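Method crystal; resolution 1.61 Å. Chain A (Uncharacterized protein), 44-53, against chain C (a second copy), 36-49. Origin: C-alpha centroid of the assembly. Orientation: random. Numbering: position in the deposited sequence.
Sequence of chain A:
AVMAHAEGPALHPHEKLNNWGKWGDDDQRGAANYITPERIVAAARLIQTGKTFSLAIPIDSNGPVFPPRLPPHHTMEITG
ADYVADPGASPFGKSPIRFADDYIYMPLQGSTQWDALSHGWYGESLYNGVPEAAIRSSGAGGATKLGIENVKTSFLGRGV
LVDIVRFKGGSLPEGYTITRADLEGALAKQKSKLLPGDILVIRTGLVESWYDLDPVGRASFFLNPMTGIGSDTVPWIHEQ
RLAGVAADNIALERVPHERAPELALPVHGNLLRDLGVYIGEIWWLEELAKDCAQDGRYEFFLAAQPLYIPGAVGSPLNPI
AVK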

# COMPACT_ATOMS: atom_id res chain seq x y z
N ALA A 44 -7.62 -5.79 -37.19
CA ALA A 44 -6.72 -6.93 -37.32
C ALA A 44 -6.08 -6.99 -38.70
O ALA A 44 -4.93 -7.42 -38.82
CB ALA A 44 -7.45 -8.23 -37.03
N ARG A 45 -6.79 -6.56 -39.74
CA ARG A 45 -6.24 -6.57 -41.10
C ARG A 45 -5.09 -5.57 -41.26
O ARG A 45 -4.35 -5.62 -42.24
CB ARG A 45 -7.33 -6.28 -42.14
CG ARG A 45 -8.43 -7.36 -42.24
CD ARG A 45 -7.87 -8.73 -42.66
NE ARG A 45 -7.35 -9.50 -41.54
CZ ARG A 45 -8.09 -10.22 -40.71
NH1 ARG A 45 -9.42 -10.26 -40.84
NH2 ARG A 45 -7.50 -10.88 -39.72
N LEU A 46 -4.93 -4.66 -40.29
CA LEU A 46 -3.79 -3.74 -40.29
C LEU A 46 -2.50 -4.35 -39.77
O LEU A 46 -1.43 -3.72 -39.86
CB LEU A 46 -4.10 -2.50 -39.46
CG LEU A 46 -5.33 -1.72 -39.94
CD1 LEU A 46 -5.51 -0.49 -39.07
CD2 LEU A 46 -5.25 -1.39 -41.43
N ILE A 47 -2.58 -5.57 -39.24
CA ILE A 47 -1.39 -6.28 -38.76
C ILE A 47 -0.78 -6.96 -40.00
O ILE A 47 -1.05 -8.12 -40.31
CB ILE A 47 -1.71 -7.27 -37.65
CG1 ILE A 47 -2.32 -6.52 -36.47
CG2 ILE A 47 -0.45 -8.04 -37.22
CD1 ILE A 47 -2.85 -7.44 -35.36
N GLN A 48 0.03 -6.19 -40.71
CA GLN A 48 0.63 -6.61 -41.98
C GLN A 48 2.12 -6.94 -41.87
O GLN A 48 2.63 -7.75 -42.65
CB GLN A 48 0.41 -5.50 -43.02
CG GLN A 48 -1.07 -5.33 -43.41
CD GLN A 48 -1.39 -3.95 -43.97
OE1 GLN A 48 -0.50 -3.21 -44.43
NE2 GLN A 48 -2.67 -3.58 -43.94
N THR A 49 2.79 -6.30 -40.92
CA THR A 49 4.22 -6.47 -40.72
C THR A 49 4.58 -7.14 -39.40
O THR A 49 5.66 -7.72 -39.26
CB THR A 49 4.94 -5.12 -40.75
OG1 THR A 49 4.56 -4.34 -39.59
CG2 THR A 49 4.61 -4.37 -42.01
N GLY A 50 3.71 -7.04 -38.41
CA GLY A 50 4.01 -7.63 -37.11
C GLY A 50 4.88 -6.79 -36.20
O GLY A 50 5.27 -7.25 -35.12
N LYS A 51 5.18 -5.55 -36.61
CA LYS A 51 5.85 -4.61 -35.74
C LYS A 51 4.99 -4.31 -34.51
O LYS A 51 3.77 -4.19 -34.62
CB LYS A 51 6.18 -3.32 -36.48
CG LYS A 51 7.22 -3.50 -37.58
CD LYS A 51 7.64 -2.13 -38.15
CE LYS A 51 6.52 -1.44 -38.89
NZ LYS A 51 7.03 -0.21 -39.58
N THR A 52 5.65 -4.20 -33.35
CA THR A 52 4.96 -3.91 -32.10
C THR A 52 5.65 -2.76 -31.35
O THR A 52 6.88 -2.64 -31.37
CB THR A 52 4.92 -5.14 -31.17
OG1 THR A 52 6.25 -5.66 -31.00
CG2 THR A 52 3.99 -6.21 -31.76
N PHE A 53 4.84 -1.96 -30.67
CA PHE A 53 5.32 -0.86 -29.85
C PHE A 53 4.52 -0.76 -28.57
O PHE A 53 3.29 -0.70 -28.61
CB PHE A 53 5.23 0.47 -30.60
CG PHE A 53 5.97 0.45 -31.90
CD1 PHE A 53 7.31 0.75 -31.95
CD2 PHE A 53 5.31 0.11 -33.05
CE1 PHE A 53 7.99 0.71 -33.15
CE2 PHE A 53 5.99 0.06 -34.25
CZ PHE A 53 7.32 0.35 -34.30
N THR C 36 7.99 -13.86 -33.24
CA THR C 36 8.57 -13.00 -34.27
C THR C 36 7.50 -12.20 -34.98
O THR C 36 6.32 -12.57 -34.91
CB THR C 36 9.29 -13.82 -35.31
OG1 THR C 36 8.36 -14.73 -35.89
CG2 THR C 36 10.42 -14.61 -34.69
N PRO C 37 7.88 -11.12 -35.69
CA PRO C 37 6.84 -10.38 -36.41
C PRO C 37 6.02 -11.24 -37.37
O PRO C 37 4.80 -11.12 -37.41
CB PRO C 37 7.65 -9.30 -37.16
CG PRO C 37 8.80 -9.04 -36.24
CD PRO C 37 9.18 -10.40 -35.73
N GLU C 38 6.66 -12.16 -38.10
CA GLU C 38 5.91 -13.04 -39.00
C GLU C 38 4.86 -13.88 -38.26
O GLU C 38 3.75 -14.10 -38.77
CB GLU C 38 6.88 -13.98 -39.77
CG GLU C 38 6.20 -14.82 -40.81
CD GLU C 38 7.14 -15.79 -41.51
OE1 GLU C 38 8.25 -16.02 -41.00
OE2 GLU C 38 6.76 -16.31 -42.59
N ARG C 39 5.18 -14.33 -37.05
CA ARG C 39 4.27 -15.18 -36.29
C ARG C 39 3.11 -14.36 -35.74
O ARG C 39 2.00 -14.87 -35.59
CB ARG C 39 5.02 -15.91 -35.18
CG ARG C 39 5.88 -17.04 -35.76
CD ARG C 39 6.89 -17.63 -34.80
NE ARG C 39 7.62 -18.68 -35.52
CZ ARG C 39 8.84 -19.09 -35.22
NH1 ARG C 39 9.49 -18.56 -34.20
NH2 ARG C 39 9.42 -20.04 -35.96
N ILE C 40 3.35 -13.08 -35.46
CA ILE C 40 2.26 -12.18 -35.05
C ILE C 40 1.30 -11.93 -36.24
O ILE C 40 0.09 -11.96 -36.07
CB ILE C 40 2.82 -10.85 -34.51
CG1 ILE C 40 3.65 -11.10 -33.25
CG2 ILE C 40 1.66 -9.86 -34.19
CD1 ILE C 40 4.31 -9.88 -32.68
N VAL C 41 1.85 -11.72 -37.43
CA VAL C 41 1.02 -11.57 -38.63
C VAL C 41 0.15 -12.82 -38.83
O VAL C 41 -1.05 -12.73 -39.10
CB VAL C 41 1.89 -11.29 -39.88
CG1 VAL C 41 1.06 -11.31 -41.13
CG2 VAL C 41 2.57 -9.94 -39.78
N ALA C 42 0.75 -14.01 -38.69
CA ALA C 42 -0.02 -15.25 -38.81
C ALA C 42 -1.14 -15.33 -37.76
O ALA C 42 -2.27 -15.72 -38.07
CB ALA C 42 0.91 -16.46 -38.69
N ALA C 43 -0.83 -14.98 -36.51
CA ALA C 43 -1.83 -15.02 -35.46
C ALA C 43 -3.00 -14.08 -35.77
O ALA C 43 -4.14 -14.40 -35.48
CB ALA C 43 -1.22 -14.67 -34.13
N ALA C 44 -2.70 -12.91 -36.34
CA ALA C 44 -3.73 -11.91 -36.61
C ALA C 44 -4.74 -12.40 -37.62
O ALA C 44 -5.91 -11.97 -37.62
CB ALA C 44 -3.09 -10.59 -37.08
N ARG C 45 -4.31 -13.31 -38.49
CA ARG C 45 -5.23 -13.84 -39.51
C ARG C 45 -6.33 -14.67 -38.87
O ARG C 45 -7.33 -14.96 -39.53
CB ARG C 45 -4.48 -14.68 -40.55
CG ARG C 45 -3.63 -13.84 -41.50
CD ARG C 45 -3.18 -14.68 -42.68
NE ARG C 45 -1.84 -15.16 -42.43
CZ ARG C 45 -0.74 -14.50 -42.77
NH1 ARG C 45 0.43 -15.02 -42.46
NH2 ARG C 45 -0.80 -13.33 -43.42
N LEU C 46 -6.16 -15.05 -37.60
CA LEU C 46 -7.18 -15.82 -36.88
C LEU C 46 -8.34 -14.94 -36.40
O LEU C 46 -9.38 -15.44 -35.95
CB LEU C 46 -6.55 -16.54 -35.68
CG LEU C 46 -5.47 -17.55 -36.02
CD1 LEU C 46 -4.99 -18.22 -34.72
CD2 LEU C 46 -5.95 -18.58 -37.00
N ILE C 47 -8.20 -13.62 -36.54
CA ILE C 47 -9.25 -12.71 -36.14
C ILE C 47 -10.20 -12.59 -37.31
O ILE C 47 -9.97 -11.81 -38.25
CB ILE C 47 -8.69 -11.32 -35.70
CG1 ILE C 47 -7.73 -11.49 -34.52
CG2 ILE C 47 -9.83 -10.37 -35.33
CD1 ILE C 47 -7.07 -10.21 -34.04
N GLN C 48 -11.26 -13.39 -37.27
CA GLN C 48 -12.20 -13.45 -38.39
C GLN C 48 -13.62 -13.10 -37.98
O GLN C 48 -14.42 -12.69 -38.82
CB GLN C 48 -12.14 -14.83 -39.05
CG GLN C 48 -10.82 -15.09 -39.80
CD GLN C 48 -10.55 -14.11 -40.97
OE1 GLN C 48 -11.49 -13.67 -41.66
NE2 GLN C 48 -9.27 -13.78 -41.20
N THR C 49 -13.94 -13.24 -36.69
CA THR C 49 -15.29 -12.94 -36.19
C THR C 49 -15.32 -11.70 -35.31
O THR C 49 -16.35 -11.04 -35.18
CB THR C 49 -15.88 -14.09 -35.37
OG1 THR C 49 -15.11 -14.29 -34.18
CG2 THR C 49 -15.89 -15.36 -36.17
O HOH W 1 -2.19 -10.58 -40.56

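The closest CA-to-CA approach in this contact is made by a glycine lying on the first turn of a helix: Gly A50 CA and Pro C37 CA are 4.0 Å apart. The glycine is required twice over. An ideal CB here would point toward chain C and sit 2.1 Å from Pro C37 O, a plain clash, and at phi/psi 82/7 it would also jam against the carbonyl oxygen of Thr A49. With no side chain in the way, Gly A50 CA directs a CA-H...O contact at Pro C37 O, 3.6 Å away with an angle of 160° at the hydrogen. That carbonyl also accepts the helical bond from Val C41 N at 3.0 Å, so the glycine shares an acceptor already in use. The loop is fitted closely around this point: Thr A49 O lies 3.3 Å from Pro C37 CB, and Val C41 CG2 packs 3.4 Å from Gly A50 N. Proline suits the first turn, where a missing NH costs the helix nothing.

Farther along, the contact becomes apolar. The two stretches bury 563 Å² between them, and Ala A44, Ile A47, Gly A50, Ile C40, Ala C44 and Ile C47 are buried in the assembly, which suits small and aliphatic residues. Ile A47, m at chi1 and t at chi2, points toward the helix, setting CD1 3.6 Å from Ala C44 CB and CG2 4.1 Å from Ile C40 CG2. Ile C40 also reaches the strand residue Thr A52, its CD1 3.8 Å from Thr A52 CG2, so the threonine offers its methyl to the contact. Both chains make a type I turn from residue 44 to 47, and the packing is reciprocal: Ala A44 CB meets Ile C47 CB at 3.6 Å, as Ala C44 meets Ile A47.

The direct hydrogen bonds across the stretches come from one side chain. The CA-to-CB bond of Arg A45 points away from chain C, but the m, m, p course of its chi angles brings the guanidinium back. NH1 and NH2 of Arg A45 both donate to Ile C47 O, at 3.1 and 3.0 Å, gripping one carbonyl at the guanidinium edge; Ala C44 O is also near that edge, 2.9 Å from Arg A45 NH2. Over one guanidinium face lies the amide of Gln C48, held by its bond from Gln C48 NE2 to Arg C45 O at 2.8 Å.

Water 1 completes the polar set, donating to Ile A47 O at 2.7 Å and to Val C41 O at 2.8 Å. The rule is economical: glycine for closeness, aliphatics for packing, and one long arginine to grip the Ile C47 carbonyl.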